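PDB 6JIG: GMP reductase from Trypanosoma brucei brucei, which probably catalyses the irreversible NADPH-dependent deamination of GMP to IMP and is regulated allosterically through its cystathionine-beta-synthase (CBS) domain. Local coordinates for residues E100-I105 with G201-L206; V170-T175 with V194-Q199. The protein carries 1 engineered substitution. All blocks are in the same frame, centred on the assembly; numbering follows the deposited sequence.

Contact 1 (E100-I105 with G201-L206). With 5GP (guanosine-5'-monophosphate), chain C.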
loop_
_atom_site.group_PDB
_atom_site.type_symbol
_atom_site.label_atom_id
_atom_site.label_comp_id
_atom_site.label_asym_id
_atom_site.label_seq_id
_atom_site.Cartn_x
_atom_site.Cartn_y
_atom_site.Cartn_z
ATOM N N GLU A 100 22.559 -50.611 22.542
ATOM C CA GLU A 100 23.092 -50.784 23.880
ATOM C C GLU A 100 22.036 -50.387 24.901
ATOM O O GLU A 100 21.196 -49.518 24.648
ATOM C CB GLU A 100 24.365 -49.958 24.075
ATOM C CG GLU A 100 25.542 -50.421 23.220
ATOM C CD GLU A 100 26.871 -49.793 23.641
ATOM O OE1 GLU A 100 26.871 -48.928 24.545
ATOM O OE2 GLU A 100 27.916 -50.167 23.062
ATOM N N SER A 101 22.072 -51.052 26.052
ATOM C CA SER A 101 21.122 -50.825 27.135
ATOM C C SER A 101 19.672 -50.737 26.644
ATOM O O SER A 101 18.982 -49.746 26.908
ATOM C CB SER A 101 21.499 -49.578 27.916
ATOM O OG SER A 101 22.858 -49.635 28.303
ATOM N N PRO A 102 19.186 -51.749 25.925
ATOM C CA PRO A 102 17.803 -51.695 25.440
ATOM C C PRO A 102 16.836 -51.580 26.610
ATOM O O PRO A 102 17.114 -52.030 27.727
ATOM C CB PRO A 102 17.636 -53.020 24.682
ATOM C CG PRO A 102 18.624 -53.936 25.311
ATOM C CD PRO A 102 19.797 -53.075 25.717
ATOM N N ARG A 103 15.704 -50.929 26.352
ATOM C CA ARG A 103 14.727 -50.696 27.407
ATOM C C ARG A 103 14.072 -52.007 27.829
ATOM O O ARG A 103 13.740 -52.857 26.992
ATOM C CB ARG A 103 13.662 -49.696 26.944
ATOM C CG ARG A 103 14.219 -48.356 26.431
ATOM C CD ARG A 103 15.067 -47.661 27.502
ATOM N NE ARG A 103 14.241 -47.191 28.608
ATOM C CZ ARG A 103 14.712 -46.701 29.747
ATOM N NH1 ARG A 103 16.021 -46.599 29.946
ATOM N NH2 ARG A 103 13.864 -46.302 30.688
ATOM N N ILE A 104 13.879 -52.164 29.141
ATOM C CA ILE A 104 13.393 -53.417 29.703
ATOM C C ILE A 104 12.191 -53.147 30.596
ATOM O O ILE A 104 11.865 -52.008 30.922
ATOM C CB ILE A 104 14.490 -54.178 30.486
ATOM C CG1 ILE A 104 15.245 -53.262 31.446
ATOM C CG2 ILE A 104 15.470 -54.808 29.535
ATOM C CD1 ILE A 104 14.588 -53.053 32.766
ATOM N N ILE A 105 11.545 -54.234 31.009
ATOM C CA ILE A 105 10.422 -54.178 31.933
ATOM C C ILE A 105 10.401 -55.495 32.693
ATOM O O ILE A 105 10.979 -56.493 32.256
ATOM C CB ILE A 105 9.093 -53.926 31.184
ATOM C CG1 ILE A 105 8.001 -53.464 32.147
ATOM C CG2 ILE A 105 8.689 -55.163 30.380
ATOM C CD1 ILE A 105 6.754 -53.006 31.455
ATOM N N GLY A 201 22.588 -65.988 29.939
ATOM C CA GLY A 201 21.269 -65.539 29.523
ATOM C C GLY A 201 20.960 -64.076 29.762
ATOM O O GLY A 201 19.810 -63.665 29.573
ATOM N N GLN A 202 21.944 -63.274 30.161
ATOM C CA GLN A 202 21.703 -61.877 30.493
ATOM C C GLN A 202 21.645 -61.018 29.230
ATOM O O GLN A 202 22.381 -61.242 28.265
ATOM C CB GLN A 202 22.787 -61.367 31.444
ATOM C CG GLN A 202 24.173 -61.209 30.820
ATOM C CD GLN A 202 25.013 -62.487 30.847
ATOM O OE1 GLN A 202 24.517 -63.592 30.600
ATOM N NE2 GLN A 202 26.301 -62.333 31.133
ATOM N N LEU A 203 20.757 -60.034 29.238
ATOM C CA LEU A 203 20.536 -59.213 28.052
ATOM C C LEU A 203 21.717 -58.272 27.830
ATOM O O LEU A 203 22.069 -57.493 28.719
ATOM C CB LEU A 203 19.246 -58.419 28.217
ATOM C CG LEU A 203 18.904 -57.430 27.107
ATOM C CD1 LEU A 203 18.657 -58.164 25.797
ATOM C CD2 LEU A 203 17.687 -56.641 27.528
ATOM N N LEU A 204 22.328 -58.336 26.642
ATOM C CA LEU A 204 23.446 -57.459 26.295
ATOM C C LEU A 204 23.085 -56.406 25.256
ATOM O O LEU A 204 23.331 -55.212 25.474
ATOM C CB LEU A 204 24.637 -58.287 25.792
ATOM C CG LEU A 204 25.164 -59.360 26.749
ATOM C CD1 LEU A 204 26.269 -60.146 26.069
ATOM C CD2 LEU A 204 25.656 -58.715 28.034
ATOM N N TYR A 205 22.515 -56.813 24.120
ATOM C CA TYR A 205 22.100 -55.879 23.075
ATOM C C TYR A 205 20.751 -56.310 22.526
ATOM O O TYR A 205 20.235 -57.389 22.842
ATOM C CB TYR A 205 23.106 -55.813 21.911
ATOM C CG TYR A 205 24.528 -55.511 22.313
ATOM C CD1 TYR A 205 24.940 -54.207 22.574
ATOM C CD2 TYR A 205 25.462 -56.528 22.426
ATOM C CE1 TYR A 205 26.250 -53.935 22.955
ATOM C CE2 TYR A 205 26.765 -56.268 22.794
ATOM C CZ TYR A 205 27.157 -54.974 23.062
ATOM O OH TYR A 205 28.463 -54.732 23.437
ATOM N N LEU A 206 20.196 -55.461 21.662
ATOM C CA LEU A 206 19.029 -55.800 20.865
ATOM C C LEU A 206 19.273 -55.360 19.432
ATOM O O LEU A 206 19.801 -54.265 19.197
ATOM C CB LEU A 206 17.765 -55.135 21.425
ATOM C CG LEU A 206 16.525 -55.255 20.541
ATOM C CD1 LEU A 206 16.057 -56.724 20.528
ATOM C CD2 LEU A 206 15.421 -54.307 21.028
HETATM P P 5GP C . 10.356 -49.939 16.415
HETATM O O1P 5GP C . 10.227 -50.938 15.288
HETATM O O2P 5GP C . 10.883 -50.516 17.713
HETATM O O3P 5GP C . 9.300 -48.852 16.491
HETATM O "O5'" 5GP C . 11.650 -49.109 16.040
HETATM C "C5'" 5GP C . 12.754 -49.184 16.912
HETATM C "C4'" 5GP C . 13.703 -48.048 16.699
HETATM O "O4'" 5GP C . 13.994 -47.472 18.007
HETATM C "C3'" 5GP C . 15.035 -48.518 16.122
HETATM O "O3'" 5GP C . 15.591 -47.532 15.252
HETATM C "C2'" 5GP C . 15.886 -48.696 17.376
HETATM O "O2'" 5GP C . 17.282 -48.656 17.178
HETATM C "C1'" 5GP C . 15.380 -47.552 18.256
HETATM N N9 5GP C . 15.613 -47.808 19.675
HETATM C C8 5GP C . 16.476 -47.115 20.435
HETATM N N7 5GP C . 16.503 -47.640 21.672
HETATM C C5 5GP C . 15.664 -48.705 21.683
HETATM C C6 5GP C . 15.305 -49.611 22.671
HETATM O O6 5GP C . 15.800 -49.517 23.813
HETATM N N1 5GP C . 14.428 -50.581 22.386
HETATM C C2 5GP C . 13.885 -50.690 21.164
HETATM N N2 5GP C . 13.002 -51.697 20.935
HETATM N N3 5GP C . 14.211 -49.810 20.168
HETATM C C4 5GP C . 15.103 -48.813 20.415
#
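Pro102 and Leu203 overlap with their side chains running oppositely, CG of the proline ring 3.6 Å from Leu203 CD2, where the two sequence repeats of the CBS domain meet beside a regulatory guanine-nucleotide site. The same leucine methyl, CD2, also touches Ile104 CG2 at 3.5 Å, so one branch serves two partners. In Leu203, CG stands anti to the backbone N (chi1 176°), and from there CD2 reaches both Pro102 and Ile104. Further along, Pro102 CB lies 3.9 Å from Leu206 CB. A proline suits this place: its compact apolar ring fits against both leucines, and its nitrogen has no N-H needing a partner in buried surroundings. No hydrogen bond joins the two segments, which therefore meet through carbon. At the more exposed end Glu100 runs alongside Tyr205, and Glu100 CG approaches the ring edge in its plane, 3.6 Å from CE1 of Tyr205.

In the next shell, Leu204 and Tyr205 both face Ile196, a classic beta bulge in the strand carrying the leucines. Leu131 of strand 129-133 packs on both Pro102 and Leu203, while Pro102 O accepts a hydrogen bond from Arg139. Ser101, with a left-handed backbone (phi 45°), turns the chain just before the proline, and the Arg103 guanidinium makes a cation-pi contact with Trp120. Leu206 CD2 approaches the exocyclic amine N2 of the guanine at 3.6 Å, whereas Arg103 N donates to its O6 at 2.9 Å with an N-H...O angle of 157°.

Contact 2 (V170-T175 with V194-Q199)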
loop_
_atom_site.group_PDB
_atom_site.type_symbol
_atom_site.label_atom_id
_atom_site.label_comp_id
_atom_site.label_asym_id
_atom_site.label_seq_id
_atom_site.Cartn_x
_atom_site.Cartn_y
_atom_site.Cartn_z
ATOM N N VAL A 170 13.837 -65.731 19.039
ATOM C CA VAL A 170 15.113 -65.958 18.366
ATOM C C VAL A 170 16.162 -65.116 19.078
ATOM O O VAL A 170 16.058 -63.882 19.122
ATOM C CB VAL A 170 15.028 -65.606 16.873
ATOM C CG1 VAL A 170 16.379 -65.791 16.187
ATOM C CG2 VAL A 170 13.971 -66.459 16.197
ATOM N N VAL A 171 17.151 -65.782 19.670
ATOM C CA VAL A 171 18.138 -65.138 20.523
ATOM C C VAL A 171 19.526 -65.545 20.049
ATOM O O VAL A 171 19.724 -66.644 19.527
ATOM C CB VAL A 171 17.915 -65.510 22.005
ATOM C CG1 VAL A 171 18.870 -64.763 22.902
ATOM C CG2 VAL A 171 16.472 -65.209 22.413
ATOM N N SER A 172 20.490 -64.639 20.209
ATOM C CA SER A 172 21.851 -64.886 19.755
ATOM C C SER A 172 22.806 -64.617 20.909
ATOM O O SER A 172 22.475 -63.894 21.851
ATOM C CB SER A 172 22.179 -64.016 18.521
ATOM O OG SER A 172 23.528 -64.126 18.106
ATOM N N THR A 173 23.982 -65.250 20.853
ATOM C CA THR A 173 25.071 -64.936 21.765
ATOM C C THR A 173 26.243 -64.289 21.040
ATOM O O THR A 173 27.319 -64.139 21.627
ATOM C CB THR A 173 25.556 -66.191 22.517
ATOM O OG1 THR A 173 25.809 -67.246 21.578
ATOM C CG2 THR A 173 24.524 -66.652 23.527
ATOM N N ASN A 174 26.063 -63.914 19.776
ATOM C CA ASN A 174 27.149 -63.382 18.960
ATOM C C ASN A 174 27.169 -61.866 19.125
ATOM O O ASN A 174 26.406 -61.153 18.474
ATOM C CB ASN A 174 26.981 -63.787 17.501
ATOM C CG ASN A 174 28.171 -63.398 16.646
ATOM O OD1 ASN A 174 29.041 -62.648 17.082
ATOM N ND2 ASN A 174 28.221 -63.915 15.429
ATOM N N THR A 175 28.056 -61.376 19.990
ATOM C CA THR A 175 28.239 -59.938 20.157
ATOM C C THR A 175 28.941 -59.285 18.970
ATOM O O THR A 175 29.044 -58.054 18.929
ATOM C CB THR A 175 29.011 -59.656 21.444
ATOM O OG1 THR A 175 30.206 -60.447 21.465
ATOM C CG2 THR A 175 28.154 -59.983 22.670
ATOM N N VAL A 194 15.955 -59.528 17.559
ATOM C CA VAL A 194 16.937 -60.516 17.984
ATOM C C VAL A 194 17.748 -59.912 19.122
ATOM O O VAL A 194 18.670 -59.123 18.898
ATOM C CB VAL A 194 17.846 -60.952 16.821
ATOM C CG1 VAL A 194 18.925 -61.910 17.320
ATOM C CG2 VAL A 194 17.024 -61.607 15.717
ATOM N N PRO A 195 17.415 -60.234 20.364
ATOM C CA PRO A 195 18.287 -59.855 21.475
ATOM C C PRO A 195 19.590 -60.639 21.435
ATOM O O PRO A 195 19.647 -61.779 20.965
ATOM C CB PRO A 195 17.461 -60.211 22.715
ATOM C CG PRO A 195 16.506 -61.237 22.242
ATOM C CD PRO A 195 16.213 -60.956 20.814
ATOM N N ILE A 196 20.650 -59.996 21.908
ATOM C CA ILE A 196 21.952 -60.622 22.095
ATOM C C ILE A 196 22.146 -60.799 23.590
ATOM O O ILE A 196 22.093 -59.822 24.347
ATOM C CB ILE A 196 23.086 -59.778 21.491
ATOM C CG1 ILE A 196 22.743 -59.330 20.069
ATOM C CG2 ILE A 196 24.431 -60.531 21.580
ATOM C CD1 ILE A 196 22.494 -60.457 19.104
ATOM N N VAL A 197 22.361 -62.040 24.028
ATOM C CA VAL A 197 22.524 -62.311 25.448
ATOM C C VAL A 197 23.917 -62.868 25.709
ATOM O O VAL A 197 24.621 -63.315 24.800
ATOM C CB VAL A 197 21.456 -63.280 25.995
ATOM C CG1 VAL A 197 20.079 -62.657 25.915
ATOM C CG2 VAL A 197 21.509 -64.590 25.245
ATOM N N GLY A 198 24.298 -62.848 26.983
ATOM C CA GLY A 198 25.576 -63.369 27.415
ATOM C C GLY A 198 25.526 -64.860 27.695
ATOM O O GLY A 198 24.559 -65.557 27.377
ATOM N N GLN A 199 26.606 -65.353 28.310
ATOM C CA GLN A 199 26.710 -66.785 28.563
ATOM C C GLN A 199 25.717 -67.241 29.625
ATOM O O GLN A 199 25.316 -68.412 29.631
ATOM C CB GLN A 199 28.143 -67.149 28.964
ATOM C CG GLN A 199 29.003 -65.949 29.352
HETATM O O HOH W 1 27.327 -63.407 24.236
#
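Ser172 meets Pro195 and Val197 through peptide groups, the flat units of a contact that has no aromatic ring. Ser172 N donates to Pro195 O at 3.1 Å, and Ser172 O accepts from Val197 N at 2.9 Å, the latter bond nearly straight (167°). Bonding thus to the residues before and after Ile196, Ser172 forms a single bridge of the parallel kind, which ties a loop to the strand. The carbonyl of Ser172 is also approached by Ile196 CA, a CA-H...O contact.

Side chains pack around this bridge. Those of Val171 and Val197 are roughly perpendicular, Val171 CG1 resting 3.5 Å from Val197 CG2, while the other methyl of Val171 meets the Pro195 ring. Beta-branched valine and isoleucine suit extended backbone, and their methyls pack across the bridge. Ile196 sends CD1 to within 3.6 Å of Ser172 CB, and its CG2 meets the methyl of Thr175. Serine has its own task: with OG anti to the backbone N (chi1 175°), its hydroxyl accepts from Asn174 N at 3.0 Å, closing an ST turn that bends the loop. Asn174 OD1 in turn accepts from Ser176 N. Where the direct bonds end, one water donates to both Thr173 O, at 2.7 Å, and Val197 O, at 2.8 Å.

Pro195 has no N-H for Val170 O, which instead touches its CD at 3.4 Å; at this end the proline offers its ring for packing rather than a backbone donor. Around the contact, strand 203-208 bonds to Val194 and Ile196, Leu141 of strand 141-146 packs on Pro195 and Val197, and helix 179-189 covers Val194 with Val182 and Met186.

How the contacts relate
Contacts 1 and 2 have centres 10 Å apart and adjoin side by side in one sheet of the CBS domain, away from the catalytic barrel: contact 1 uses strand 203-208, contact 2 its neighbour 193-197, to which the 170-175 loop is added. The two strands pair antiparallel: Ile196 O probably accepts from Leu204 N (2.7 Å) and Ile196 N probably donates to Tyr205 O (2.8 Å). Ile196 thereby faces the bulge of contact 1 while its neighbours bond to the loop of contact 2. Both segments of contact 2 fall between those of contact 1 in the chain. Contact 1 touches the regulatory GMP directly; the side chain of Pro195 lies about 10 Å from that nucleotide.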